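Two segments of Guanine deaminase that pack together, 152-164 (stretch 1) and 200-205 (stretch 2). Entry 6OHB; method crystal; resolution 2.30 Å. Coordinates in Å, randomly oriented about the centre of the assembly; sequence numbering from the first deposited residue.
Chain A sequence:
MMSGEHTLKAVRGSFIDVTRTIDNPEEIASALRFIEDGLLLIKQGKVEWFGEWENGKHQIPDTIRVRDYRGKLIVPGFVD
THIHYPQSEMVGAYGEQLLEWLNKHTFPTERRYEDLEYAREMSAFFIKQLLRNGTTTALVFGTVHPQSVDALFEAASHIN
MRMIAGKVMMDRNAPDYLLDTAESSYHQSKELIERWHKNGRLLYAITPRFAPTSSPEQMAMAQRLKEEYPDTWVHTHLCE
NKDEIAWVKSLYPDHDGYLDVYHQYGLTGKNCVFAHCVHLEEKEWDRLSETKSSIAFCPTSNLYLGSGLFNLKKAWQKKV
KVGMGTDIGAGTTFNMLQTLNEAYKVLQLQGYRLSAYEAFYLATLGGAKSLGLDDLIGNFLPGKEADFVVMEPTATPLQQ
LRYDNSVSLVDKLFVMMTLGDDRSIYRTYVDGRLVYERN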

ATOM      1  N   LEU A 152      -3.643  26.899 -10.596  1.00 43.29           N
ATOM      2  CA  LEU A 152      -3.972  26.111  -9.412  1.00 48.20           C
ATOM      3  C   LEU A 152      -4.853  26.901  -8.449  1.00 49.90           C
ATOM      4  O   LEU A 152      -5.857  26.383  -7.936  1.00 49.34           O
ATOM      5  CB  LEU A 152      -2.689  25.658  -8.718  1.00 44.94           C
ATOM      6  CG  LEU A 152      -2.908  24.886  -7.421  1.00 47.97           C
ATOM      7  CD1 LEU A 152      -3.434  23.495  -7.735  1.00 49.83           C
ATOM      8  CD2 LEU A 152      -1.627  24.820  -6.605  1.00 50.75           C
ATOM      9  N   PHE A 153      -4.485  28.159  -8.185  1.00 46.81           N
ATOM     10  CA  PHE A 153      -5.267  28.994  -7.280  1.00 45.89           C
ATOM     11  C   PHE A 153      -6.657  29.270  -7.844  1.00 50.10           C
ATOM     12  O   PHE A 153      -7.633  29.338  -7.092  1.00 43.13           O
ATOM     13  CB  PHE A 153      -4.525  30.298  -6.991  1.00 44.06           C
ATOM     14  CG  PHE A 153      -3.648  30.238  -5.773  1.00 43.12           C
ATOM     15  CD1 PHE A 153      -4.120  29.698  -4.588  1.00 46.93           C
ATOM     16  CD2 PHE A 153      -2.353  30.722  -5.812  1.00 45.08           C
ATOM     17  CE1 PHE A 153      -3.315  29.642  -3.464  1.00 44.75           C
ATOM     18  CE2 PHE A 153      -1.543  30.671  -4.690  1.00 44.44           C
ATOM     19  CZ  PHE A 153      -2.024  30.130  -3.517  1.00 45.26           C
ATOM     20  N   GLU A 154      -6.771  29.420  -9.169  1.00 46.27           N
ATOM     21  CA  GLU A 154      -8.086  29.612  -9.776  1.00 52.40           C
ATOM     22  C   GLU A 154      -8.972  28.400  -9.527  1.00 52.94           C
ATOM     23  O   GLU A 154     -10.137  28.532  -9.116  1.00 48.72           O
ATOM     24  CB  GLU A 154      -7.943  29.831 -11.282  1.00 54.64           C
ATOM     25  CG  GLU A 154      -7.532  31.210 -11.737  1.00 62.48           C
ATOM     26  CD  GLU A 154      -7.772  31.385 -13.224  1.00 72.65           C
ATOM     27  OE1 GLU A 154      -7.309  32.394 -13.795  1.00 84.28           O
ATOM     28  OE2 GLU A 154      -8.428  30.505 -13.825  1.00 67.86           O
ATOM     29  N   ALA A 155      -8.419  27.203  -9.757  1.00 43.40           N
ATOM     30  CA  ALA A 155      -9.183  25.981  -9.526  1.00 42.54           C
ATOM     31  C   ALA A 155      -9.603  25.858  -8.065  1.00 43.70           C
ATOM     32  O   ALA A 155     -10.751  25.506  -7.768  1.00 42.91           O
ATOM     33  CB  ALA A 155      -8.370  24.759  -9.958  1.00 39.29           C
ATOM     34  N   ALA A 156      -8.691  26.154  -7.136  1.00 44.79           N
ATOM     35  CA  ALA A 156      -9.026  26.036  -5.718  1.00 36.77           C
ATOM     36  C   ALA A 156     -10.047  27.085  -5.282  1.00 44.96           C
ATOM     37  O   ALA A 156     -10.907  26.807  -4.436  1.00 40.53           O
ATOM     38  CB  ALA A 156      -7.757  26.137  -4.871  1.00 38.59           C
ATOM     39  N   SER A 157      -9.980  28.295  -5.845  1.00 48.60           N
ATOM     40  CA  SER A 157     -10.912  29.342  -5.444  1.00 49.58           C
ATOM     41  C   SER A 157     -12.302  29.114  -6.025  1.00 48.18           C
ATOM     42  O   SER A 157     -13.291  29.585  -5.452  1.00 44.74           O
ATOM     43  CB  SER A 157     -10.386  30.716  -5.856  1.00 49.03           C
ATOM     44  OG  SER A 157     -10.970  31.136  -7.075  1.00 56.98           O
ATOM     45  N   HIS A 158     -12.402  28.407  -7.156  1.00 42.38           N
ATOM     46  CA  HIS A 158     -13.725  28.139  -7.715  1.00 48.70           C
ATOM     47  C   HIS A 158     -14.657  27.464  -6.709  1.00 50.57           C
ATOM     48  O   HIS A 158     -15.872  27.698  -6.735  1.00 46.23           O
ATOM     49  CB  HIS A 158     -13.610  27.283  -8.974  1.00 51.55           C
ATOM     50  CG  HIS A 158     -14.919  27.063  -9.664  1.00 55.83           C
ATOM     51  ND1 HIS A 158     -15.485  25.816  -9.808  1.00 59.96           N
ATOM     52  CD2 HIS A 158     -15.785  27.938 -10.228  1.00 59.53           C
ATOM     53  CE1 HIS A 158     -16.639  25.929 -10.442  1.00 64.21           C
ATOM     54  NE2 HIS A 158     -16.845  27.207 -10.706  1.00 65.46           N
ATOM     55  N   ILE A 159     -14.121  26.627  -5.822  1.00 48.49           N
ATOM     56  CA  ILE A 159     -14.919  25.919  -4.828  1.00 39.04           C
ATOM     57  C   ILE A 159     -14.690  26.466  -3.426  1.00 45.33           C
ATOM     58  O   ILE A 159     -15.123  25.850  -2.446  1.00 45.12           O
ATOM     59  CB  ILE A 159     -14.641  24.407  -4.866  1.00 45.98           C
ATOM     60  CG1 ILE A 159     -13.181  24.130  -4.493  1.00 39.16           C
ATOM     61  CG2 ILE A 159     -14.976  23.832  -6.234  1.00 47.85           C
ATOM     62  CD1 ILE A 159     -12.910  22.695  -4.096  1.00 41.35           C
ATOM     63  N   ASN A 160     -14.024  27.615  -3.309  1.00 41.36           N
ATOM     64  CA  ASN A 160     -13.689  28.231  -2.025  1.00 47.28           C
ATOM     65  C   ASN A 160     -12.980  27.245  -1.094  1.00 46.40           C
ATOM     66  O   ASN A 160     -13.284  27.130   0.098  1.00 45.43           O
ATOM     67  CB  ASN A 160     -14.931  28.821  -1.358  1.00 44.46           C
ATOM     68  CG  ASN A 160     -14.579  29.764  -0.224  1.00 47.80           C
ATOM     69  OD1 ASN A 160     -13.466  30.294  -0.160  1.00 50.25           O
ATOM     70  ND2 ASN A 160     -15.521  29.965   0.688  1.00 48.92           N
ATOM     71  N   MET A 161     -11.994  26.554  -1.648  1.00 39.34           N
ATOM     72  CA  MET A 161     -11.167  25.629  -0.891  1.00 40.75           C
ATOM     73  C   MET A 161     -10.140  26.402  -0.069  1.00 39.83           C
ATOM     74  O   MET A 161      -9.661  27.463  -0.482  1.00 40.12           O
ATOM     75  CB  MET A 161     -10.462  24.673  -1.856  1.00 43.37           C
ATOM     76  CG  MET A 161      -9.606  23.596  -1.225  1.00 47.36           C
ATOM     77  SD  MET A 161      -8.886  22.539  -2.511  1.00 52.05           S
ATOM     78  CE  MET A 161      -9.524  20.936  -2.045  1.00 47.15           C
ATOM     79  N   ARG A 162      -9.822  25.884   1.119  1.00 38.99           N
ATOM     80  CA  ARG A 162      -8.701  26.405   1.899  1.00 41.20           C
ATOM     81  C   ARG A 162      -7.445  25.637   1.509  1.00 43.37           C
ATOM     82  O   ARG A 162      -7.298  24.457   1.842  1.00 40.31           O
ATOM     83  CB  ARG A 162      -8.949  26.309   3.402  1.00 43.10           C
ATOM     84  CG  ARG A 162      -7.849  27.000   4.210  1.00 44.54           C
ATOM     85  CD  ARG A 162      -8.236  27.231   5.666  1.00 42.73           C
ATOM     86  NE  ARG A 162      -9.278  28.248   5.831  1.00 48.59           N
ATOM     87  CZ  ARG A 162      -9.052  29.558   5.920  1.00 48.42           C
ATOM     88  NH1 ARG A 162      -7.815  30.034   5.853  1.00 45.92           N
ATOM     89  NH2 ARG A 162     -10.068  30.399   6.079  1.00 48.07           N
ATOM     90  N   MET A 163      -6.534  26.314   0.816  1.00 40.92           N
ATOM     91  CA  MET A 163      -5.324  25.703   0.299  1.00 44.87           C
ATOM     92  C   MET A 163      -4.160  26.667   0.470  1.00 44.57           C
ATOM     93  O   MET A 163      -4.297  27.869   0.228  1.00 44.90           O
ATOM     94  CB  MET A 163      -5.487  25.335  -1.186  1.00 44.91           C
ATOM     95  CG  MET A 163      -4.178  25.090  -1.921  1.00 45.87           C
ATOM     96  SD  MET A 163      -4.412  24.759  -3.674  1.00 51.73           S
ATOM     97  CE  MET A 163      -5.340  23.226  -3.608  1.00 54.09           C
ATOM     98  N   ILE A 164      -3.012  26.132   0.869  1.00 40.04           N
ATOM     99  CA  ILE A 164      -1.767  26.885   0.911  1.00 39.39           C
ATOM    100  C   ILE A 164      -0.912  26.434  -0.264  1.00 43.96           C
ATOM    101  O   ILE A 164      -0.667  25.233  -0.442  1.00 39.81           O
ATOM    102  CB  ILE A 164      -1.028  26.671   2.242  1.00 37.55           C
ATOM    103  CG1 ILE A 164      -2.010  26.681   3.411  1.00 42.76           C
ATOM    104  CG2 ILE A 164       0.061  27.726   2.422  1.00 39.02           C
ATOM    105  CD1 ILE A 164      -1.361  26.391   4.749  1.00 41.58           C
ATOM    106  N   GLY A 200     -10.084  34.972  -0.168  1.00 45.92           N
ATOM    107  CA  GLY A 200     -10.993  33.945   0.309  1.00 39.36           C
ATOM    108  C   GLY A 200     -10.306  33.111   1.373  1.00 44.30           C
ATOM    109  O   GLY A 200      -9.723  33.638   2.327  1.00 47.91           O
ATOM    110  N   ARG A 201     -10.360  31.793   1.213  1.00 38.54           N
ATOM    111  CA  ARG A 201      -9.706  30.878   2.133  1.00 39.30           C
ATOM    112  C   ARG A 201      -8.327  30.456   1.637  1.00 40.74           C
ATOM    113  O   ARG A 201      -7.697  29.587   2.244  1.00 44.33           O
ATOM    114  CB  ARG A 201     -10.585  29.647   2.376  1.00 46.30           C
ATOM    115  CG  ARG A 201     -11.932  29.949   3.035  1.00 43.42           C
ATOM    116  CD  ARG A 201     -12.847  28.724   2.998  1.00 47.73           C
ATOM    117  NE  ARG A 201     -12.432  27.706   3.963  1.00 38.89           N
ATOM    118  CZ  ARG A 201     -12.587  26.396   3.796  1.00 39.94           C
ATOM    119  NH1 ARG A 201     -13.150  25.914   2.696  1.00 39.48           N
ATOM    120  NH2 ARG A 201     -12.171  25.561   4.737  1.00 41.36           N
ATOM    121  N   LEU A 202      -7.843  31.065   0.560  1.00 40.26           N
ATOM    122  CA  LEU A 202      -6.540  30.724   0.015  1.00 42.23           C
ATOM    123  C   LEU A 202      -5.429  31.358   0.843  1.00 42.80           C
ATOM    124  O   LEU A 202      -5.618  32.390   1.497  1.00 42.54           O
ATOM    125  CB  LEU A 202      -6.431  31.186  -1.439  1.00 37.30           C
ATOM    126  CG  LEU A 202      -7.474  30.604  -2.392  1.00 43.23           C
ATOM    127  CD1 LEU A 202      -7.321  31.194  -3.784  1.00 46.44           C
ATOM    128  CD2 LEU A 202      -7.370  29.082  -2.437  1.00 40.94           C
ATOM    129  N   LEU A 203      -4.262  30.717   0.820  1.00 39.75           N
ATOM    130  CA  LEU A 203      -3.095  31.173   1.561  1.00 40.48           C
ATOM    131  C   LEU A 203      -1.848  30.901   0.733  1.00 44.44           C
ATOM    132  O   LEU A 203      -1.797  29.938  -0.038  1.00 38.96           O
ATOM    133  CB  LEU A 203      -2.987  30.476   2.926  1.00 34.44           C
ATOM    134  CG  LEU A 203      -4.191  30.612   3.863  1.00 45.62           C
ATOM    135  CD1 LEU A 203      -4.160  29.567   4.968  1.00 39.74           C
ATOM    136  CD2 LEU A 203      -4.249  32.016   4.449  1.00 45.26           C
ATOM    137  N   TYR A 204      -0.838  31.751   0.898  1.00 44.06           N
ATOM    138  CA  TYR A 204       0.393  31.648   0.125  1.00 45.57           C
ATOM    139  C   TYR A 204       1.543  31.156   0.996  1.00 41.34           C
ATOM    140  O   TYR A 204       1.656  31.527   2.167  1.00 45.09           O
ATOM    141  CB  TYR A 204       0.769  32.986  -0.525  1.00 45.90           C
ATOM    142  CG  TYR A 204       1.922  32.852  -1.502  1.00 47.42           C
ATOM    143  CD1 TYR A 204       3.244  32.886  -1.058  1.00 45.76           C
ATOM    144  CD2 TYR A 204       1.691  32.674  -2.857  1.00 41.19           C
ATOM    145  CE1 TYR A 204       4.294  32.748  -1.941  1.00 50.06           C
ATOM    146  CE2 TYR A 204       2.736  32.539  -3.744  1.00 46.13           C
ATOM    147  CZ  TYR A 204       4.035  32.574  -3.280  1.00 46.74           C
ATOM    148  OH  TYR A 204       5.081  32.437  -4.157  1.00 50.79           O
ATOM    149  N   ALA A 205       2.407  30.332   0.404  1.00 42.51           N
ATOM    150  CA  ALA A 205       3.605  29.827   1.061  1.00 42.64           C
ATOM    151  C   ALA A 205       4.829  30.209   0.241  1.00 45.55           C
ATOM    152  O   ALA A 205       4.888  29.918  -0.956  1.00 45.22           O
ATOM    153  CB  ALA A 205       3.544  28.309   1.235  1.00 42.93           C
TER

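The two stretches bury 749 Å² between them, both sides summed, and the contact combines a short backbone pairing with a side-chain socket beside it and an arginine cluster at Arg 201. The backbones run parallel: CA atoms pair as Arg 162 with Arg 201 (4.6 Å), Met 163 with Leu 202 (5.2 Å) and Ile 164 with Leu 203 (4.5 Å), one step on one chain matching one step on the other. Ile 164 and Leu 203 form a parallel beta bridge. Its direct hydrogen bond runs from Leu 203 N to Met 163 O, 2.9 Å with an angle of 147° at the hydrogen. Around it, two CA-H...O contacts accompany it: Arg 162 CA lies 3.4 Å from Arg 201 O (150° at the hydrogen), and Ile 164 CA lies 3.2 Å from Leu 203 O (155°).

The clearest knob is Leu 202. Its side chain, in the m, t rotamer, enters a hollow made by the helix and the segment that follows it. CD1 meets Phe 153 CD1 at 3.6 Å and Ser 157 CB at 3.7 Å, while CD2 rests 3.8 Å from Ala 156 CB and 3.4 Å from Met 161 O. The short side chain of Ala 156, whose CA-to-CB bond points toward stretch 2, forms part of the floor, and CD2 settles against that methyl. The helix thus offers Phe 153, Ala 156 and Ser 157, positions i, i+3 and i+4, which lie on one side of the helix, to one branched side chain.

Phe 153 is both a wall of this hollow and a wedge of its own. Its CA-to-CB bond points sideways, but the ring end comes nearer to stretch 2, with chi1 at -92°, between the usual wells. The far edge of the ring reaches the strand: CZ is 3.5 Å from Leu 203 O, near the ring plane, and CE2 is 4.2 Å from Tyr 204 CD2.

On the side of the bridge shared by Ile 164 and Leu 203, the fit is apolar. Ile 164 CG1 lies 3.9 Å from Leu 203 CD1, and Ile 164 CG2 lies 3.7 Å from Ala 205 CB, so the isoleucine touches both residues flanking Tyr 204.

Arg 201, with the largest covered area at 134 Å², points its CA-to-CB bond toward stretch 1. It donates from NH1 to Asn 160 O at 2.9 Å (147°), an acceptor near the guanidinium plane, while Arg 162 CB lies over one face of that group, 3.6 Å from Arg 201 NH2. Asn 160 also reaches inward, its OD1 3.6 Å from Arg 201 CG. Arg 162 answers with its own guanidinium, which has Arg 201 O over one face and Leu 203 CD1 at its edge, 3.8 Å from Arg 162 NH1. The two like charges approach closely, NE of Arg 162 to NE of Arg 201 at 3.7 Å; both NE atoms have hydrogen-bond partners elsewhere in the structure.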